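Local coordinates for glycerate dehydrogenase related protein (PDB 3GVX), which probably reduces glyoxylate or hydroxypyruvate with a nicotinamide cofactor, as D-isomer specific 2-hydroxyacid dehydrogenases do, at residues Pro8-Gly11 with His12-Glu15; Ala97-Ile100 with Leu101-Asn104. All coordinates share one frame; numbering follows the deposited sequence.

Contact 1 of 2, residues Pro8-Gly11 with His12-Glu15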
# COMPACT_ATOMS: atom_id res chain seq x y z
N PRO B 8 -16.67 -3.59 -31.79
CA PRO B 8 -15.58 -2.89 -32.47
C PRO B 8 -14.44 -2.71 -31.47
O PRO B 8 -14.64 -2.20 -30.37
CB PRO B 8 -16.23 -1.56 -32.87
CG PRO B 8 -17.71 -1.91 -32.95
CD PRO B 8 -17.88 -2.75 -31.73
N ALA B 9 -13.26 -3.16 -31.84
CA ALA B 9 -12.11 -3.05 -30.95
C ALA B 9 -10.91 -2.56 -31.72
O ALA B 9 -10.70 -2.93 -32.87
CB ALA B 9 -11.83 -4.41 -30.32
N ASP B 10 -10.11 -1.69 -31.11
CA ASP B 10 -8.94 -1.22 -31.83
C ASP B 10 -7.71 -2.08 -31.64
O ASP B 10 -7.77 -3.17 -31.06
CB ASP B 10 -8.62 0.23 -31.46
CG ASP B 10 -8.43 0.43 -29.98
OD1 ASP B 10 -7.56 -0.23 -29.38
OD2 ASP B 10 -9.17 1.25 -29.40
N GLY B 11 -6.60 -1.58 -32.19
CA GLY B 11 -5.33 -2.27 -32.13
C GLY B 11 -4.83 -2.41 -30.72
O GLY B 11 -4.15 -3.38 -30.40
N HIS B 12 -5.16 -1.45 -29.86
CA HIS B 12 -4.74 -1.52 -28.46
C HIS B 12 -5.42 -2.73 -27.83
O HIS B 12 -4.77 -3.62 -27.27
CB HIS B 12 -5.14 -0.26 -27.70
CG HIS B 12 -4.44 -0.10 -26.39
ND1 HIS B 12 -4.65 0.97 -25.54
CD2 HIS B 12 -3.50 -0.87 -25.79
CE1 HIS B 12 -3.88 0.85 -24.48
NE2 HIS B 12 -3.17 -0.26 -24.60
N VAL B 13 -6.74 -2.74 -27.94
CA VAL B 13 -7.54 -3.82 -27.42
C VAL B 13 -7.02 -5.11 -28.05
O VAL B 13 -6.74 -6.08 -27.35
CB VAL B 13 -9.03 -3.58 -27.76
CG1 VAL B 13 -9.89 -4.69 -27.19
CG2 VAL B 13 -9.45 -2.19 -27.25
N ARG B 14 -6.85 -5.10 -29.36
CA ARG B 14 -6.35 -6.27 -30.05
C ARG B 14 -5.02 -6.80 -29.56
O ARG B 14 -4.87 -8.00 -29.39
CB ARG B 14 -6.28 -6.01 -31.55
CG ARG B 14 -7.47 -6.53 -32.31
CD ARG B 14 -8.05 -5.48 -33.21
NE ARG B 14 -8.73 -6.12 -34.33
CZ ARG B 14 -9.85 -5.69 -34.88
NH1 ARG B 14 -10.45 -4.61 -34.42
NH2 ARG B 14 -10.37 -6.35 -35.90
N GLU B 15 -4.05 -5.92 -29.30
CA GLU B 15 -2.76 -6.39 -28.82
C GLU B 15 -2.91 -7.09 -27.48
O GLU B 15 -2.44 -8.21 -27.30
CB GLU B 15 -1.73 -5.26 -28.66
CG GLU B 15 -0.33 -5.84 -28.41
CD GLU B 15 0.74 -4.82 -28.02
OE1 GLU B 15 1.91 -5.23 -27.83
OE2 GLU B 15 0.42 -3.61 -27.90
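OD1 of D10 is gripped by two backbone N-H groups from the first turn of helix 11-20. The sounder bond comes from V13 N, which lies 3.0 Å from D10 OD1 with a nearly straight N-H...O angle of 163°; it meets the oxygen on its anti side, somewhat out of the carboxylate plane. H12 N is nearer to the same OD1, but that bond is poorly angled and weak. The carboxylate gets there because D10 CG sits between the backbone N and the carbonyl carbon (chi1 56°), which folds the short side chain back over the start of the helix. D10 and H12 then run side by side, carboxylate and imidazole planes 21° apart, while V13 crosses D10 at about a right angle and brings CG2 to 3.5 Å from OD1. Behind the cap the main chain is already helical: R14 N bonds to D10 O at 2.7 Å, and E15 N to G11 O at 2.8 Å. On the apolar side, A9 CB rests on V13 CG1 at 3.7 Å, and V13 also packs against I269 and F273 of helix 266-279. R14 folds back along the chain, bent at chi2, and carries CD past D10 O, which it approaches to 3.2 Å. The edge of its guanidinium faces A9 O, with NH1 modelled so near that oxygen that the details of the bond are doubtful; the group also makes a cation-pi contact with W28. A carboxylate at the N-terminus of the helix would probably be favoured by the helix dipole. This is a classic aspartate N-cap, placed where the loop after strand 3-5 enters helix 11-20 on the protein surface.

Contact 2 of 2, residues Ala97-Ile100 with Leu101-Asn104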
# COMPACT_ATOMS: atom_id res chain seq x y z
N ALA B 97 -1.54 7.31 8.78
CA ALA B 97 -0.48 6.62 9.50
C ALA B 97 0.87 7.32 9.43
O ALA B 97 1.57 7.35 10.42
CB ALA B 97 -0.36 5.17 9.02
N LYS B 98 1.22 7.89 8.29
CA LYS B 98 2.50 8.58 8.13
C LYS B 98 2.42 10.09 8.30
O LYS B 98 3.36 10.82 7.97
CB LYS B 98 3.13 8.24 6.76
CG LYS B 98 3.07 6.76 6.41
CD LYS B 98 3.76 5.91 7.47
CE LYS B 98 3.65 4.43 7.14
NZ LYS B 98 4.36 3.55 8.12
N ASN B 99 1.27 10.55 8.80
CA ASN B 99 1.05 11.97 9.01
C ASN B 99 1.49 12.73 7.78
O ASN B 99 2.20 13.74 7.86
CB ASN B 99 1.84 12.45 10.24
CG ASN B 99 1.40 11.76 11.51
OD1 ASN B 99 2.23 11.41 12.36
ND2 ASN B 99 0.09 11.55 11.65
N ILE B 100 1.09 12.24 6.62
CA ILE B 100 1.47 12.84 5.36
C ILE B 100 1.07 14.32 5.20
O ILE B 100 1.91 15.14 4.85
CB ILE B 100 0.91 12.02 4.17
CG1 ILE B 100 1.58 10.64 4.14
CG2 ILE B 100 1.11 12.77 2.86
CD1 ILE B 100 3.09 10.66 3.91
N LEU B 101 -0.19 14.66 5.45
CA LEU B 101 -0.65 16.05 5.29
C LEU B 101 0.03 17.07 6.20
O LEU B 101 0.47 18.12 5.76
CB LEU B 101 -2.16 16.14 5.50
CG LEU B 101 -3.20 15.54 4.54
CD1 LEU B 101 -2.81 14.14 4.09
CD2 LEU B 101 -4.55 15.58 5.26
N GLU B 102 0.10 16.73 7.48
CA GLU B 102 0.70 17.60 8.47
C GLU B 102 2.19 17.83 8.22
O GLU B 102 2.67 18.96 8.27
CB GLU B 102 0.45 17.03 9.87
CG GLU B 102 -1.03 16.70 10.11
CD GLU B 102 -1.40 15.27 9.73
OE1 GLU B 102 -0.81 14.71 8.79
OE2 GLU B 102 -2.30 14.71 10.39
N ASN B 103 2.94 16.76 7.96
CA ASN B 103 4.37 16.91 7.69
C ASN B 103 4.63 17.69 6.42
O ASN B 103 5.52 18.52 6.36
CB ASN B 103 5.06 15.54 7.58
CG ASN B 103 5.14 14.82 8.90
OD1 ASN B 103 5.14 15.44 9.96
ND2 ASN B 103 5.22 13.50 8.84
N ASN B 104 3.83 17.43 5.39
CA ASN B 104 4.01 18.12 4.13
C ASN B 104 3.76 19.60 4.29
O ASN B 104 4.49 20.42 3.74
CB ASN B 104 3.10 17.53 3.06
CG ASN B 104 3.14 18.31 1.78
OD1 ASN B 104 2.19 19.01 1.43
ND2 ASN B 104 4.26 18.20 1.05
O HOH W 1 4.99 12.22 6.47
O HOH W 2 5.32 12.41 11.66
O HOH W 3 -2.78 11.92 10.68
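E102 folds its carboxylate back over the backbone of N99, OE1 lying 3.2 Å from N99 C. N99 is the tight junction between two helices: with positive phi it is the C-prime residue of a Schellman motif that ends helix 79-97, and it is also the N-cap position of helix 100-108, in whose first turn E102 sits. Its side chain makes no capping bond. With CG beside the backbone N, the amide of N99 stands across the E102 carboxylate, the two planes 85° apart. Water 3 joins them, accepting from N99 ND2 and donating to E102 OE2 at 2.8 Å. E102 reaches back because its chain bends at chi2, 90°. N103 serves the other side of N99. Its backbone N gives a nearly straight bond to N99 O, 3.1 Å long with an N-H...O angle of 164°, and N104 N repeats the step to I100 O at 3.0 Å. The N103 amide turns toward the loop, its ND2 lying 3.8 Å from N99 CB. That nitrogen donates to waters 1 and 2, the latter linked only weakly to N99 OD1. Water thus carries polar links of these side chains across the turn, while the backbone bonds to N99 O and I100 O are direct. K98 leads away from the turn; its NZ bonds to T118 O and forms a salt bridge with E87 of the second subunit. I100 packs on L92 of that subunit, and L101 and N104 meet N104 and L101 of the partner reciprocally, so the junction lies at the dimer interface. Water 1 bridges the turn, 2.6 Å from K98 O and 2.7 Å from N103 ND2.

How the contacts relate
Both contacts lie at the N-terminal start of a helix, but the two starts are built differently: at 8-15 a carboxylate caps backbone N-H groups directly, whereas at 97-104 the residue before the helix offers no such cap and water bridges span the turn. Their centres are 42 Å apart and their nearest atoms about 30 Å, so they do not touch. Contact 1 sits beside the five-stranded parallel sheet, at the surface and clear of the second subunit. Contact 2 probably belongs to the NAD binding region of the chain and meets that subunit; the side chain of K98 is about 4 Å from a bound potassium ion.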